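Local coordinates for protein polyporopepsin (Irpex lacteus, PDB 1WKR) that is an aspartic endopeptidase of the pepsin family that clots milk and cleaves proteins with broad specificity, at residues S36-G41 with P126-N131; T232-D237 with L243-A248; S186-I191 with E302-I307. One frame throughout, in Å; residues are numbered along the deposited sequence.

Contact 1. Residues S36-G41 with P126-N131; sequences SNTWLG and PTVTDN
Ser-36 and Thr-38 meet the start of the 128-134 helix through two van der Waals contacts and one shared water. The methyl CG2 of Thr-127 lies 3.9 Å from the carbonyl O of Ser-36. The same methyl is 4.2 Å from Ser-36 CB. Further along, CG1 of Val-128 packs against Thr-38 OG1 at 4.0 Å, and the two side chains cross at about a right angle.

The water joins the segments by polar bonds. It lies 2.7 Å from Thr-38 OG1 and accepts from Val-128 N at 3.1 Å. The amide at the first turn of the helix is thus satisfied. Thr-38 OG1 is also bonded to Gly-106 N. This places the contact at the psi-loop of the first lobe, where strand 39-40 pairs with strand 103-106 just beyond the catalytic Asp-32.

Within 126-131, a capping box caps the N-terminus of the helix. Asp-130 N donates to Thr-127 OG1 at 3.2 Å, and Thr-127 N returns a bond to Asp-130 OD2 at 3.3 Å. Both are nearly straight. The second meets the carboxylate on its anti side, 34° out of plane. With chi1 at 67°, Thr-127 turns OG1 into the cap and leaves CG2 for Ser-36.

Contact 2. Residues T232-D237 with L243-A248; sequences TGAVAD and LRLTTA
Val-235 and Arg-244 form an antiparallel hydrogen-bonded pair, with Val-235 N to Arg-244 O at 3.2 Å and Arg-244 N to Val-235 O at 2.9 Å. The segments are the two arms of a beta hairpin that follows helix 222-232.

On the inner side, Ala-234 fits between two leucines. Its CB is 3.6 Å from Leu-245 CD2 and 3.9 Å from Leu-243 CB. Leu-245 CD2 also reaches the end of the helix and touches the carbonyl of Thr-232. There Thr-232 OG1 accepts from Ala-234 N at 3.1 Å, an ST turn, while it also bonds Tyr-228 O. Leu-291 of strand 289-295 and Phe-225 of the helix extend this apolar cluster.

On the side of Val-235 and Arg-244, contact is mostly by carbon. Arg-244 CB is 4.1 Å from Asp-237 CB. The arginine chain runs extended from there, and its CD passes 4.0 Å from Asp-237 OD1. The carboxylate and guanidinium planes are 49° apart. Asp-237 OD2 is bonded to Thr-240 OG1 in the hairpin loop.

Asp-237 OD1 and Arg-244 NH1 stay 5.1 Å apart, so their attraction is probably only long-range; backbone bonds and buried leucines carry the contact.

Contact 3. Residues S186-I191 with E302-I307; sequences SAYWGI and EGLDFI
Tyr-188 and Leu-304 touch through ring atoms CD1 and CE1 and a single leucine methyl. The CB of Tyr-188 leaves the backbone toward segment 302-307. Its CG is turned to lie beside the backbone N, chi1 -56°, which brings the CD1-CE1 bond of the ring up to a methyl of Leu-304. Ring atom CD1 then comes within 4.0 Å of Leu-304 CD1. The next atom, CE1, is closer, 3.8 Å from the same methyl. The two side chains cross at about a right angle. At the tip, the hydroxyl OH hydrogen-bonds the backbone of the bound inhibitor, pepstatin.

The second apolar contact joins two buried side chains. Phe-306 turns its ring toward Ile-191. Its CZ is 3.9 Å from Ile-191 CG1, which sits at the ring edge, in the plane. The same CZ is 3.5 Å from the carbonyl O of Ile-191. A chi1 of 65° puts Ile-191 CG1 between its own N and carbonyl carbon, where it meets the phenylalanine.

Polar bonds shape each segment separately. Asp-305 OD1 uses its syn lone pair to accept from Glu-302 N at 3.1 Å, and takes a weak bond from Leu-304 N. Its other oxygen, OD2, is bonded to Gly-301 N and Thr-207 OG1. The loop that presents Leu-304 is therefore folded around one buried carboxylate. In the other segment, Trp-189 is the centre of an inverse gamma turn, closed by a weak bond from Gly-190 N to Tyr-188 O.

Tyr-188, Leu-304 and Ile-307 all pack on modified side chains of the inhibitor. Tyr-188 and Leu-304 thus form part of the substrate cleft of a pepsin-like protease. Segment 302-307 runs into strand 306-308, which pairs with 207-211 in the psi-loop of the second lobe.

Overall arrangement
Contacts 1 and 3 are buried and lie near the catalytic aspartates, while contact 2 is partly exposed and away from the active site. Contact 1 belongs to the first lobe; contacts 2 and 3 reach the same sheet in the second. The centres of contacts 1 and 3 are 21 Å apart, and their nearest atoms about 6 Å. Contacts 1 and 2 lie on opposite sides of the chain's centre, their centres 40 Å apart. Chemistry follows place. Contact 2 joins neighbouring strands by direct backbone bonds. The two long-range contacts rely on sparse side-chain packing, with a bridging water in contact 1 and with one of the two apolar pairs of contact 3 facing the inhibitor.

Contact 1. Residues S36-G41 with P126-N131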
loop_
_atom_site.group_PDB
_atom_site.type_symbol
_atom_site.label_atom_id
_atom_site.label_comp_id
_atom_site.label_asym_id
_atom_site.label_seq_id
_atom_site.Cartn_x
_atom_site.Cartn_y
_atom_site.Cartn_z
ATOM N N SER A 36 -1.559 8.764 5.849
ATOM C CA SER A 36 -2.681 9.617 5.488
ATOM C C SER A 36 -2.311 11.040 5.260
ATOM O O SER A 36 -3.201 11.891 5.062
ATOM C CB SER A 36 -3.767 9.506 6.573
ATOM O OG SER A 36 -4.051 8.100 6.726
ATOM N N ASN A 37 -1.011 11.345 5.219
ATOM C CA ASN A 37 -0.534 12.700 4.919
ATOM C C ASN A 37 -0.047 12.707 3.504
ATOM O O ASN A 37 0.796 11.884 3.093
ATOM C CB ASN A 37 0.656 13.051 5.841
ATOM C CG ASN A 37 0.245 13.270 7.260
ATOM O OD1 ASN A 37 -0.178 12.340 7.973
ATOM N ND2 ASN A 37 0.270 14.538 7.753
ATOM N N THR A 38 -0.602 13.615 2.684
ATOM C CA THR A 38 -0.111 13.842 1.313
ATOM C C THR A 38 0.979 14.881 1.362
ATOM O O THR A 38 0.726 15.963 1.933
ATOM C CB THR A 38 -1.257 14.221 0.385
ATOM O OG1 THR A 38 -2.083 13.060 0.201
ATOM C CG2 THR A 38 -0.755 14.656 -0.990
ATOM N N TRP A 39 2.163 14.571 0.865
ATOM C CA TRP A 39 3.285 15.524 0.947
ATOM C C TRP A 39 4.186 15.343 -0.203
ATOM O O TRP A 39 4.245 14.303 -0.882
ATOM C CB TRP A 39 4.025 15.318 2.287
ATOM C CG TRP A 39 4.728 13.987 2.447
ATOM C CD1 TRP A 39 4.237 12.852 2.997
ATOM C CD2 TRP A 39 6.105 13.717 2.084
ATOM N NE1 TRP A 39 5.202 11.856 2.997
ATOM C CE2 TRP A 39 6.376 12.376 2.480
ATOM C CE3 TRP A 39 7.122 14.473 1.519
ATOM C CZ2 TRP A 39 7.598 11.768 2.283
ATOM C CZ3 TRP A 39 8.359 13.877 1.319
ATOM C CH2 TRP A 39 8.617 12.534 1.730
ATOM N N LEU A 40 4.987 16.391 -0.428
ATOM C CA LEU A 40 5.962 16.424 -1.517
ATOM C C LEU A 40 7.240 17.135 -1.007
ATOM O O LEU A 40 7.270 17.660 0.110
ATOM C CB LEU A 40 5.373 17.109 -2.782
ATOM C CG LEU A 40 4.875 18.534 -2.595
ATOM C CD1 LEU A 40 6.014 19.601 -2.675
ATOM C CD2 LEU A 40 3.849 18.823 -3.693
ATOM N N GLY A 41 8.276 17.111 -1.832
ATOM C CA GLY A 41 9.540 17.813 -1.475
ATOM C C GLY A 41 10.659 16.854 -1.351
ATOM O O GLY A 41 11.810 17.312 -1.026
ATOM N N PRO A 126 -8.017 16.254 6.566
ATOM C CA PRO A 126 -8.846 15.545 5.581
ATOM C C PRO A 126 -8.003 15.087 4.389
ATOM O O PRO A 126 -7.221 15.847 3.807
ATOM C CB PRO A 126 -9.911 16.512 5.213
ATOM C CG PRO A 126 -10.121 17.355 6.474
ATOM C CD PRO A 126 -8.701 17.511 7.083
ATOM N N THR A 127 -8.204 13.825 3.977
ATOM C CA THR A 127 -7.376 13.265 2.918
ATOM C C THR A 127 -7.894 13.629 1.574
ATOM O O THR A 127 -9.016 14.187 1.432
ATOM C CB THR A 127 -7.367 11.733 3.057
ATOM O OG1 THR A 127 -8.700 11.244 2.779
ATOM C CG2 THR A 127 -6.953 11.256 4.453
ATOM N N VAL A 128 -7.122 13.336 0.548
ATOM C CA VAL A 128 -7.596 13.590 -0.815
ATOM C C VAL A 128 -8.910 12.934 -1.060
ATOM O O VAL A 128 -9.825 13.546 -1.677
ATOM C CB VAL A 128 -6.559 13.184 -1.897
ATOM C CG1 VAL A 128 -5.343 14.101 -1.803
ATOM C CG2 VAL A 128 -6.143 11.718 -1.824
ATOM N N THR A 129 -9.127 11.687 -0.588
ATOM C CA THR A 129 -10.383 10.989 -0.831
ATOM C C THR A 129 -11.536 11.692 -0.089
ATOM O O THR A 129 -12.607 11.911 -0.651
ATOM C CB THR A 129 -10.279 9.532 -0.337
ATOM O OG1 THR A 129 -8.990 9.019 -0.762
ATOM C CG2 THR A 129 -11.369 8.687 -0.934
ATOM N N ASP A 130 -11.306 12.052 1.188
ATOM C CA ASP A 130 -12.302 12.772 1.960
ATOM C C ASP A 130 -12.711 14.082 1.283
ATOM O O ASP A 130 -13.898 14.387 1.239
ATOM C CB ASP A 130 -11.727 13.128 3.357
ATOM C CG ASP A 130 -11.584 11.988 4.247
ATOM O OD1 ASP A 130 -12.263 10.967 4.107
ATOM O OD2 ASP A 130 -10.741 12.128 5.210
ATOM N N ASN A 131 -11.746 14.848 0.779
ATOM C CA ASN A 131 -12.059 16.112 0.136
ATOM C C ASN A 131 -12.772 15.950 -1.172
ATOM O O ASN A 131 -13.720 16.714 -1.494
ATOM C CB ASN A 131 -10.802 16.967 -0.035
ATOM C CG ASN A 131 -10.332 17.569 1.263
ATOM O OD1 ASN A 131 -11.125 17.928 2.136
ATOM N ND2 ASN A 131 -9.005 17.692 1.411
HETATM O O HOH W 1 -4.299 12.880 1.774
#

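Contact 2. Residues T232-D237 with L243-A248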
loop_
_atom_site.group_PDB
_atom_site.type_symbol
_atom_site.label_atom_id
_atom_site.label_comp_id
_atom_site.label_asym_id
_atom_site.label_seq_id
_atom_site.Cartn_x
_atom_site.Cartn_y
_atom_site.Cartn_z
ATOM N N THR A 232 8.132 -24.052 4.110
ATOM C CA THR A 232 8.632 -23.923 2.726
ATOM C C THR A 232 10.041 -24.447 2.586
ATOM O O THR A 232 10.446 -24.700 1.432
ATOM C CB THR A 232 8.642 -22.448 2.304
ATOM O OG1 THR A 232 9.516 -21.679 3.163
ATOM C CG2 THR A 232 7.259 -21.780 2.271
ATOM N N GLY A 233 10.794 -24.594 3.661
ATOM C CA GLY A 233 12.195 -24.921 3.601
ATOM C C GLY A 233 13.061 -23.728 3.336
ATOM O O GLY A 233 14.326 -23.837 3.178
ATOM N N ALA A 234 12.520 -22.500 3.294
ATOM C CA ALA A 234 13.307 -21.370 2.961
ATOM C C ALA A 234 14.410 -21.021 3.954
ATOM O O ALA A 234 14.246 -21.323 5.151
ATOM C CB ALA A 234 12.383 -20.128 2.821
ATOM N N VAL A 235 15.448 -20.402 3.483
ATOM C CA VAL A 235 16.570 -19.937 4.350
ATOM C C VAL A 235 16.759 -18.479 4.063
ATOM O O VAL A 235 16.448 -17.899 3.014
ATOM C CB VAL A 235 17.805 -20.771 4.088
ATOM C CG1 VAL A 235 17.537 -22.265 4.377
ATOM C CG2 VAL A 235 18.420 -20.552 2.795
ATOM N N ALA A 236 17.407 -17.765 5.027
ATOM C CA ALA A 236 17.804 -16.387 4.836
ATOM C C ALA A 236 18.792 -16.224 3.797
ATOM O O ALA A 236 19.665 -17.146 3.463
ATOM C CB ALA A 236 18.495 -15.877 6.231
ATOM N N ASP A 237 18.766 -15.143 3.031
ATOM C CA ASP A 237 19.721 -14.821 2.021
ATOM C C ASP A 237 20.453 -13.440 2.258
ATOM O O ASP A 237 19.691 -12.394 2.230
ATOM C CB ASP A 237 19.035 -14.856 0.635
ATOM C CG ASP A 237 19.989 -14.542 -0.410
ATOM O OD1 ASP A 237 20.835 -15.448 -0.760
ATOM O OD2 ASP A 237 19.998 -13.458 -1.003
ATOM N N LEU A 243 13.922 -14.242 1.904
ATOM C CA LEU A 243 14.087 -15.703 1.974
ATOM C C LEU A 243 14.393 -16.232 0.602
ATOM O O LEU A 243 13.965 -15.662 -0.402
ATOM C CB LEU A 243 12.797 -16.301 2.446
ATOM C CG LEU A 243 12.436 -16.099 3.913
ATOM C CD1 LEU A 243 11.021 -16.620 4.212
ATOM C CD2 LEU A 243 13.454 -16.723 4.857
ATOM N N ARG A 244 15.131 -17.326 0.521
ATOM C CA ARG A 244 15.459 -17.980 -0.734
ATOM C C ARG A 244 15.037 -19.453 -0.677
ATOM O O ARG A 244 15.146 -20.111 0.335
ATOM C CB ARG A 244 16.945 -17.893 -1.063
ATOM C CG ARG A 244 17.376 -18.422 -2.417
ATOM C CD ARG A 244 18.956 -18.369 -2.736
ATOM N NE ARG A 244 19.258 -19.260 -3.984
ATOM C CZ ARG A 244 19.754 -18.832 -5.099
ATOM N NH1 ARG A 244 20.218 -17.568 -5.334
ATOM N NH2 ARG A 244 19.744 -19.657 -6.142
ATOM N N LEU A 245 14.576 -19.941 -1.846
ATOM C CA LEU A 245 14.265 -21.362 -2.042
ATOM C C LEU A 245 15.224 -21.911 -3.141
ATOM O O LEU A 245 15.566 -21.256 -4.051
ATOM C CB LEU A 245 12.814 -21.529 -2.600
ATOM C CG LEU A 245 11.707 -21.074 -1.662
ATOM C CD1 LEU A 245 10.360 -21.378 -2.344
ATOM C CD2 LEU A 245 11.811 -21.808 -0.324
ATOM N N THR A 246 15.507 -23.219 -2.957
ATOM C CA THR A 246 16.130 -23.957 -4.071
ATOM C C THR A 246 15.114 -24.223 -5.172
ATOM O O THR A 246 13.906 -24.043 -5.032
ATOM C CB THR A 246 16.627 -25.325 -3.572
ATOM O OG1 THR A 246 15.514 -26.116 -3.146
ATOM C CG2 THR A 246 17.643 -25.183 -2.413
ATOM N N THR A 247 15.636 -24.715 -6.301
ATOM C CA THR A 247 14.777 -25.114 -7.410
ATOM C C THR A 247 13.744 -26.147 -6.953
ATOM O O THR A 247 12.529 -25.991 -7.248
ATOM C CB THR A 247 15.719 -25.747 -8.508
ATOM O OG1 THR A 247 16.441 -24.657 -9.047
ATOM C CG2 THR A 247 14.903 -26.376 -9.647
ATOM N N ALA A 248 14.139 -27.155 -6.242
ATOM C CA ALA A 248 13.213 -28.144 -5.798
ATOM C C ALA A 248 12.185 -27.599 -4.852
ATOM O O ALA A 248 11.004 -27.926 -4.843
ATOM C CB ALA A 248 13.968 -29.327 -5.118
#

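Contact 3. Residues S186-I191 with E302-I307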
loop_
_atom_site.group_PDB
_atom_site.type_symbol
_atom_site.label_atom_id
_atom_site.label_comp_id
_atom_site.label_asym_id
_atom_site.label_seq_id
_atom_site.Cartn_x
_atom_site.Cartn_y
_atom_site.Cartn_z
ATOM N N SER A 186 -7.014 -1.042 13.709
ATOM C CA SER A 186 -8.227 -0.288 13.447
ATOM C C SER A 186 -7.985 1.149 13.002
ATOM O O SER A 186 -8.939 1.746 12.426
ATOM C CB SER A 186 -9.113 -0.304 14.692
ATOM O OG SER A 186 -8.394 0.365 15.762
ATOM N N ALA A 187 -6.824 1.705 13.234
ATOM C CA ALA A 187 -6.531 3.092 12.808
ATOM C C ALA A 187 -6.222 3.147 11.336
ATOM O O ALA A 187 -6.211 4.220 10.727
ATOM C CB ALA A 187 -5.353 3.611 13.635
ATOM N N TYR A 188 -5.817 2.006 10.721
ATOM C CA TYR A 188 -5.422 1.889 9.307
ATOM C C TYR A 188 -6.545 1.273 8.561
ATOM O O TYR A 188 -7.698 1.170 9.038
ATOM C CB TYR A 188 -4.119 1.039 9.268
ATOM C CG TYR A 188 -2.965 1.529 10.076
ATOM C CD1 TYR A 188 -2.941 1.258 11.507
ATOM C CD2 TYR A 188 -1.933 2.270 9.549
ATOM C CE1 TYR A 188 -1.898 1.762 12.269
ATOM C CE2 TYR A 188 -0.914 2.792 10.359
ATOM C CZ TYR A 188 -0.914 2.487 11.695
ATOM O OH TYR A 188 0.090 3.006 12.522
ATOM N N TRP A 189 -6.272 0.794 7.326
ATOM C CA TRP A 189 -7.238 -0.070 6.619
ATOM C C TRP A 189 -7.035 -1.462 7.179
ATOM O O TRP A 189 -6.373 -2.330 6.592
ATOM C CB TRP A 189 -7.008 -0.004 5.095
ATOM C CG TRP A 189 -7.486 1.355 4.591
ATOM C CD1 TRP A 189 -6.707 2.432 4.256
ATOM C CD2 TRP A 189 -8.827 1.777 4.425
ATOM N NE1 TRP A 189 -7.503 3.506 3.868
ATOM C CE2 TRP A 189 -8.813 3.113 3.990
ATOM C CE3 TRP A 189 -10.063 1.132 4.589
ATOM C CZ2 TRP A 189 -9.969 3.814 3.721
ATOM C CZ3 TRP A 189 -11.206 1.823 4.299
ATOM C CH2 TRP A 189 -11.169 3.144 3.874
ATOM N N GLY A 190 -7.563 -1.641 8.405
ATOM C CA GLY A 190 -7.297 -2.865 9.222
ATOM C C GLY A 190 -8.397 -3.841 9.084
ATOM O O GLY A 190 -9.591 -3.497 9.098
ATOM N N ILE A 191 -8.015 -5.108 8.945
ATOM C CA ILE A 191 -8.960 -6.197 8.809
ATOM C C ILE A 191 -8.523 -7.361 9.710
ATOM O O ILE A 191 -7.389 -7.409 10.175
ATOM C CB ILE A 191 -9.080 -6.705 7.333
ATOM C CG1 ILE A 191 -7.758 -7.328 6.852
ATOM C CG2 ILE A 191 -9.474 -5.536 6.401
ATOM C CD1 ILE A 191 -7.859 -7.997 5.508
ATOM N N GLU A 302 -0.320 -8.468 19.079
ATOM C CA GLU A 302 -0.151 -7.044 19.332
ATOM C C GLU A 302 -1.227 -6.212 18.684
ATOM O O GLU A 302 -1.131 -4.945 18.724
ATOM C CB GLU A 302 1.219 -6.573 18.830
ATOM C CG GLU A 302 2.329 -7.234 19.627
ATOM C CD GLU A 302 3.747 -6.481 19.333
ATOM O OE1 GLU A 302 3.773 -5.681 18.468
ATOM O OE2 GLU A 302 4.621 -6.829 20.130
ATOM N N GLY A 303 -2.265 -6.774 18.141
ATOM C CA GLY A 303 -3.336 -6.004 17.508
ATOM C C GLY A 303 -2.971 -5.463 16.127
ATOM O O GLY A 303 -3.757 -4.669 15.588
ATOM N N LEU A 304 -1.830 -5.840 15.551
ATOM C CA LEU A 304 -1.436 -5.462 14.171
ATOM C C LEU A 304 -0.348 -6.481 13.867
ATOM O O LEU A 304 0.847 -6.267 14.223
ATOM C CB LEU A 304 -0.990 -4.000 14.135
ATOM C CG LEU A 304 -1.008 -3.433 12.730
ATOM C CD1 LEU A 304 -0.867 -1.886 12.762
ATOM C CD2 LEU A 304 0.007 -4.020 11.811
ATOM N N ASP A 305 -0.729 -7.558 13.207
ATOM C CA ASP A 305 0.105 -8.778 13.172
ATOM C C ASP A 305 0.437 -9.213 11.756
ATOM O O ASP A 305 1.029 -10.292 11.549
ATOM C CB ASP A 305 -0.635 -9.894 13.903
ATOM C CG ASP A 305 -0.847 -9.670 15.386
ATOM O OD1 ASP A 305 -0.229 -8.744 15.985
ATOM O OD2 ASP A 305 -1.615 -10.456 15.991
ATOM N N PHE A 306 0.026 -8.413 10.784
ATOM C CA PHE A 306 0.381 -8.654 9.382
ATOM C C PHE A 306 0.210 -7.354 8.589
ATOM O O PHE A 306 -0.571 -6.481 9.034
ATOM C CB PHE A 306 -0.486 -9.818 8.743
ATOM C CG PHE A 306 -1.956 -9.482 8.686
ATOM C CD1 PHE A 306 -2.497 -8.699 7.682
ATOM C CD2 PHE A 306 -2.823 -9.959 9.677
ATOM C CE1 PHE A 306 -3.828 -8.391 7.625
ATOM C CE2 PHE A 306 -4.174 -9.668 9.622
ATOM C CZ PHE A 306 -4.674 -8.895 8.617
ATOM N N ILE A 307 0.879 -7.317 7.471
ATOM C CA ILE A 307 0.656 -6.236 6.463
ATOM C C ILE A 307 0.503 -6.960 5.126
ATOM O O ILE A 307 1.482 -7.541 4.612
ATOM C CB ILE A 307 1.768 -5.191 6.422
ATOM C CG1 ILE A 307 1.950 -4.529 7.784
ATOM C CG2 ILE A 307 1.424 -4.158 5.368
ATOM C CD1 ILE A 307 3.067 -3.518 7.892
#